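Local atomic coordinates of sucrose 6(F)-phosphate phosphorylase (Thermoanaerobacterium thermosaccharolyticum DSM 571, PDB entry 6S9V), a protein that is a carbohydrate-active enzyme of the alpha-amylase family, built round a TIM-barrel catalytic domain. Residues 489-492 against 496-499; 42-47 against 423-428. One frame throughout, in Å; residues are numbered along the deposited sequence.

Interaction 1 lies at the surface and interaction 2 is partly buried; their centres are 29 Å apart, their nearest atoms about 14 Å, and they share no secondary-structure element. Residues 489-492 and 496-499 are the turn end of a sequence-local hairpin in the C-terminal antiparallel sheet, joined by backbone hydrogen bonds, a salt bridge and an amide-carboxylate bond. Residues 42-47 and 423-428 are far apart in sequence: the first holds the end of helix 34-44, outside the barrel strands, and the residues that follow it, the second belongs to a short helix after the last barrel strand. Here the chemistry is van der Waals contact through one tyrosine, with no hydrogen bond across.

Interaction 1 of 2, residues 489-492 against 496-499; sequences DYIN and EEVK
Tyr490 and Val498 form the hydrogen-bonded pair of the two antiparallel strands, with Tyr490 N to Val498 O at 2.9 Å and Val498 N to Tyr490 O at 2.7 Å. Near the turn Asn492 N adds a bond to Glu496 O. Asp489-Lys499 and Ile491-Glu497 are the non-hydrogen-bonded pairs on either side of Tyr490-Val498.

The turn is tied by the Asn492 side chain as well. Its OD1 takes Glu496 N at 2.8 Å, the donor standing 43° above the carbonyl plane, and also receives a weak bond from Asn494 N. On the other arm of the amide, ND2 reaches Glu496 OE1 at 3.2 Å, on its anti side but tilted 32° out of the carboxylate plane. This is a beta hairpin of strands 485-491 and 497-501, the latter an outermost strand of the C-terminal antiparallel sheet.

Asp489, Ile491, Glu497 and Lys499 share one face of the sheet, where the charges gather. Lys499, bent at its last two torsions, curls back to bring NZ to the syn lone pair of Asp489 OD1 at 2.9 Å; the bond to OD2 is weak. Glu497 OE2 comes within 3.8 Å of Asp489 OD2, a like-charge approach that the lysine would partly offset.

On the other face Val498 CB lies over one face of the Tyr490 ring, displaced toward its rim, 4.2 Å from the centroid, in a CH-pi contact, with CG1 against the hydroxyl end. The rings of Phe443 and Tyr447 meet this tyrosine edge-to-face.

Interaction 2 of 2, residues 42-47 against 423-428; sequences EKYFSD and KEIEES
Tyr44 and Glu426 mark the nearest approach of the two backbones, and even there the CA atoms stand 9.3 Å apart. Residues 42-44 are the last turn of helix 34-44, and Phe45 is the first residue beyond it to leave helical backbone angles. Residues 423-428 lie wholly in helix 422-428, whose backbone bonds include Glu427 N to Lys423 O and Ser428 N to Glu424 O. With the main chains this far apart, side chains must bridge the gap.

Tyr44 does so almost alone. Its CB points toward the other helix, and with CG anti to the carbonyl carbon (chi1 -53°) the ring is carried across until its hydroxyl lies against the backbone of Glu426. OH is 3.5 Å from Glu426 CA and 3.7 Å from Glu426 CB, van der Waals contacts with carbon. Lower on the ring, CE2 meets the CG2 branch of Ile425 at 3.9 Å. Both partners approach the ring obliquely. Within its own segment Lys43 lays CG over the centre of one face of the ring, 3.8 Å above the plane, covering that face with aliphatic carbon. Glu426, its CG anti to the backbone N (chi1 178°), sends its extended chain away from the contact to a salt bridge with Lys423, Glu426 OE1 to Lys423 NZ being a weak bond of 3.3 Å.

Ile425 is buried, touching Val40 of helix 34-44 as well as Leu30 and Tyr420, while Val429 meets both Tyr44 and Phe45. Helix 34-44 is the helical leg of the beta-alpha-beta crossover from strand 22-25 to strand 51-54, and its contact with helix 422-428, which follows the eighth strand in sequence, brings a helix from the start of the TIM barrel against chain from beyond its last strand.

Interaction 1 of 2, residues 489-492 against 496-499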
loop_
_atom_site.group_PDB
_atom_site.type_symbol
_atom_site.label_atom_id
_atom_site.label_comp_id
_atom_site.label_asym_id
_atom_site.label_seq_id
_atom_site.Cartn_x
_atom_site.Cartn_y
_atom_site.Cartn_z
ATOM N N ASP A 489 1.674 -30.219 -1.652
ATOM C CA ASP A 489 1.981 -31.466 -0.966
ATOM C C ASP A 489 2.482 -31.115 0.429
ATOM O O ASP A 489 3.437 -30.344 0.563
ATOM C CB ASP A 489 3.047 -32.262 -1.714
ATOM C CG ASP A 489 2.529 -32.877 -3.000
ATOM O OD1 ASP A 489 1.312 -33.116 -3.107
ATOM O OD2 ASP A 489 3.351 -33.134 -3.902
ATOM N N TYR A 490 1.841 -31.657 1.459
ATOM C CA TYR A 490 2.202 -31.294 2.823
ATOM C C TYR A 490 2.106 -32.512 3.727
ATOM O O TYR A 490 1.532 -33.542 3.368
ATOM C CB TYR A 490 1.317 -30.154 3.349
ATOM C CG TYR A 490 -0.111 -30.557 3.631
ATOM C CD1 TYR A 490 -1.066 -30.555 2.625
ATOM C CD2 TYR A 490 -0.504 -30.935 4.908
ATOM C CE1 TYR A 490 -2.374 -30.920 2.879
ATOM C CE2 TYR A 490 -1.808 -31.306 5.176
ATOM C CZ TYR A 490 -2.741 -31.296 4.155
ATOM O OH TYR A 490 -4.035 -31.665 4.408
ATOM N N ILE A 491 2.690 -32.376 4.917
ATOM C CA ILE A 491 2.732 -33.442 5.914
ATOM C C ILE A 491 1.624 -33.173 6.924
ATOM O O ILE A 491 1.606 -32.118 7.569
ATOM C CB ILE A 491 4.101 -33.509 6.612
ATOM C CG1 ILE A 491 5.233 -33.693 5.598
ATOM C CG2 ILE A 491 4.101 -34.621 7.654
ATOM C CD1 ILE A 491 5.122 -34.935 4.745
ATOM N N ASN A 492 0.698 -34.119 7.068
ATOM C CA ASN A 492 -0.445 -33.922 7.951
ATOM C C ASN A 492 -0.037 -34.240 9.393
ATOM O O ASN A 492 1.129 -34.513 9.687
ATOM C CB ASN A 492 -1.625 -34.766 7.469
ATOM C CG ASN A 492 -1.381 -36.263 7.599
ATOM O OD1 ASN A 492 -0.441 -36.713 8.256
ATOM N ND2 ASN A 492 -2.230 -37.047 6.947
ATOM N N GLU A 496 1.801 -38.199 7.454
ATOM C CA GLU A 496 1.566 -38.702 6.109
ATOM C C GLU A 496 1.618 -37.547 5.119
ATOM O O GLU A 496 1.150 -36.443 5.412
ATOM C CB GLU A 496 0.207 -39.399 6.047
ATOM C CG GLU A 496 0.082 -40.568 7.026
ATOM C CD GLU A 496 -1.358 -40.973 7.289
ATOM O OE1 GLU A 496 -2.278 -40.236 6.875
ATOM O OE2 GLU A 496 -1.570 -42.026 7.927
ATOM N N GLU A 497 2.145 -37.813 3.928
ATOM C CA GLU A 497 2.146 -36.794 2.889
ATOM C C GLU A 497 0.771 -36.770 2.237
ATOM O O GLU A 497 0.250 -37.809 1.821
ATOM C CB GLU A 497 3.238 -37.043 1.850
ATOM C CG GLU A 497 3.334 -35.920 0.817
ATOM C CD GLU A 497 4.509 -36.080 -0.128
ATOM O OE1 GLU A 497 5.362 -36.954 0.125
ATOM O OE2 GLU A 497 4.590 -35.317 -1.115
ATOM N N VAL A 498 0.183 -35.580 2.170
ATOM C CA VAL A 498 -1.165 -35.377 1.663
ATOM C C VAL A 498 -1.113 -34.344 0.549
ATOM O O VAL A 498 -0.300 -33.414 0.571
ATOM C CB VAL A 498 -2.118 -34.912 2.790
ATOM C CG1 VAL A 498 -3.446 -34.431 2.224
ATOM C CG2 VAL A 498 -2.326 -36.033 3.803
ATOM N N LYS A 499 -1.986 -34.519 -0.436
ATOM C CA LYS A 499 -2.063 -33.636 -1.589
ATOM C C LYS A 499 -3.292 -32.744 -1.464
ATOM O O LYS A 499 -4.419 -33.242 -1.401
ATOM C CB LYS A 499 -2.110 -34.468 -2.869
ATOM C CG LYS A 499 -1.812 -33.696 -4.126
ATOM C CD LYS A 499 -1.667 -34.631 -5.322
ATOM C CE LYS A 499 -0.337 -35.379 -5.310
ATOM N NZ LYS A 499 0.821 -34.502 -5.644
#

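Interaction 2 of 2, residues 42-47 against 423-428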
loop_
_atom_site.group_PDB
_atom_site.type_symbol
_atom_site.label_atom_id
_atom_site.label_comp_id
_atom_site.label_asym_id
_atom_site.label_seq_id
_atom_site.Cartn_x
_atom_site.Cartn_y
_atom_site.Cartn_z
ATOM N N GLU A 42 -16.392 -10.990 11.649
ATOM C CA GLU A 42 -16.840 -12.011 12.590
ATOM C C GLU A 42 -17.630 -13.102 11.877
ATOM O O GLU A 42 -17.523 -14.282 12.226
ATOM C CB GLU A 42 -17.673 -11.378 13.702
ATOM C CG GLU A 42 -18.288 -12.399 14.680
ATOM C CD GLU A 42 -19.066 -11.755 15.827
ATOM O OE1 GLU A 42 -18.844 -10.566 16.116
ATOM O OE2 GLU A 42 -19.897 -12.451 16.448
ATOM N N LYS A 43 -18.419 -12.737 10.865
ATOM C CA LYS A 43 -19.272 -13.732 10.232
ATOM C C LYS A 43 -18.458 -14.701 9.381
ATOM O O LYS A 43 -18.690 -15.916 9.425
ATOM C CB LYS A 43 -20.330 -13.033 9.380
ATOM C CG LYS A 43 -21.385 -13.946 8.798
ATOM C CD LYS A 43 -22.498 -13.129 8.145
ATOM C CE LYS A 43 -23.503 -14.011 7.418
ATOM N NZ LYS A 43 -24.114 -15.054 8.294
ATOM N N TYR A 44 -17.478 -14.189 8.622
ATOM C CA TYR A 44 -16.808 -14.992 7.608
ATOM C C TYR A 44 -15.303 -15.172 7.774
ATOM O O TYR A 44 -14.757 -16.122 7.197
ATOM C CB TYR A 44 -17.006 -14.369 6.210
ATOM C CG TYR A 44 -18.419 -14.086 5.790
ATOM C CD1 TYR A 44 -19.303 -15.114 5.494
ATOM C CD2 TYR A 44 -18.859 -12.778 5.636
ATOM C CE1 TYR A 44 -20.599 -14.842 5.093
ATOM C CE2 TYR A 44 -20.146 -12.502 5.231
ATOM C CZ TYR A 44 -21.009 -13.532 4.956
ATOM O OH TYR A 44 -22.297 -13.236 4.554
ATOM N N PHE A 45 -14.610 -14.301 8.519
ATOM C CA PHE A 45 -13.167 -14.196 8.331
ATOM C C PHE A 45 -12.361 -14.202 9.621
ATOM O O PHE A 45 -11.197 -13.774 9.612
ATOM C CB PHE A 45 -12.832 -12.911 7.557
ATOM C CG PHE A 45 -13.592 -12.747 6.268
ATOM C CD1 PHE A 45 -13.604 -13.746 5.322
ATOM C CD2 PHE A 45 -14.260 -11.563 5.989
ATOM C CE1 PHE A 45 -14.300 -13.595 4.132
ATOM C CE2 PHE A 45 -14.952 -11.401 4.800
ATOM C CZ PHE A 45 -14.963 -12.413 3.866
ATOM N N SER A 46 -12.919 -14.708 10.718
ATOM C CA SER A 46 -12.245 -14.575 12.006
ATOM C C SER A 46 -10.851 -15.202 11.987
ATOM O O SER A 46 -9.911 -14.643 12.566
ATOM C CB SER A 46 -13.105 -15.167 13.119
ATOM O OG SER A 46 -14.128 -14.248 13.450
ATOM N N ASP A 47 -10.698 -16.380 11.376
ATOM C CA ASP A 47 -9.385 -17.015 11.289
ATOM C C ASP A 47 -8.812 -16.910 9.882
ATOM O O ASP A 47 -7.813 -17.566 9.561
ATOM C CB ASP A 47 -9.444 -18.471 11.753
ATOM C CG ASP A 47 -10.341 -19.332 10.886
ATOM O OD1 ASP A 47 -11.226 -18.785 10.195
ATOM O OD2 ASP A 47 -10.144 -20.558 10.889
ATOM N N LYS A 423 -25.403 -7.545 1.380
ATOM C CA LYS A 423 -26.013 -8.588 0.562
ATOM C C LYS A 423 -25.070 -9.025 -0.549
ATOM O O LYS A 423 -25.005 -10.214 -0.884
ATOM C CB LYS A 423 -27.348 -8.111 -0.007
ATOM C CG LYS A 423 -28.320 -7.652 1.074
ATOM C CD LYS A 423 -28.885 -8.802 1.894
ATOM C CE LYS A 423 -29.854 -9.686 1.134
ATOM N NZ LYS A 423 -30.209 -10.858 1.978
ATOM N N GLU A 424 -24.316 -8.081 -1.126
ATOM C CA GLU A 424 -23.369 -8.432 -2.177
ATOM C C GLU A 424 -22.213 -9.256 -1.620
ATOM O O GLU A 424 -21.710 -10.168 -2.289
ATOM C CB GLU A 424 -22.837 -7.169 -2.859
ATOM C CG GLU A 424 -21.925 -7.458 -4.046
ATOM C CD GLU A 424 -21.512 -6.212 -4.821
ATOM O OE1 GLU A 424 -21.810 -5.081 -4.378
ATOM O OE2 GLU A 424 -20.898 -6.374 -5.893
ATOM N N ILE A 425 -21.765 -8.939 -0.405
ATOM C CA ILE A 425 -20.751 -9.765 0.244
ATOM C C ILE A 425 -21.288 -11.174 0.467
ATOM O O ILE A 425 -20.617 -12.172 0.174
ATOM C CB ILE A 425 -20.302 -9.126 1.566
ATOM C CG1 ILE A 425 -19.616 -7.787 1.308
ATOM C CG2 ILE A 425 -19.366 -10.073 2.303
ATOM C CD1 ILE A 425 -19.391 -6.971 2.572
ATOM N N GLU A 426 -22.512 -11.271 0.989
ATOM C CA GLU A 426 -23.130 -12.575 1.213
ATOM C C GLU A 426 -23.129 -13.403 -0.063
ATOM O O GLU A 426 -22.817 -14.600 -0.033
ATOM C CB GLU A 426 -24.554 -12.371 1.733
ATOM C CG GLU A 426 -25.359 -13.645 1.969
ATOM C CD GLU A 426 -26.837 -13.360 2.212
ATOM O OE1 GLU A 426 -27.201 -12.174 2.380
ATOM O OE2 GLU A 426 -27.638 -14.321 2.228
ATOM N N GLU A 427 -23.440 -12.773 -1.203
ATOM C CA GLU A 427 -23.438 -13.485 -2.478
ATOM C C GLU A 427 -22.021 -13.841 -2.914
ATOM O O GLU A 427 -21.757 -14.973 -3.340
ATOM C CB GLU A 427 -24.114 -12.641 -3.561
ATOM C CG GLU A 427 -25.614 -12.580 -3.473
ATOM C CD GLU A 427 -26.280 -13.841 -4.002
ATOM O OE1 GLU A 427 -26.224 -14.103 -5.230
ATOM O OE2 GLU A 427 -26.849 -14.576 -3.177
ATOM N N SER A 428 -21.093 -12.885 -2.812
ATOM C CA SER A 428 -19.765 -13.080 -3.375
ATOM C C SER A 428 -19.004 -14.198 -2.670
ATOM O O SER A 428 -18.281 -14.960 -3.322
ATOM C CB SER A 428 -18.964 -11.779 -3.291
ATOM O OG SER A 428 -19.453 -10.811 -4.198
#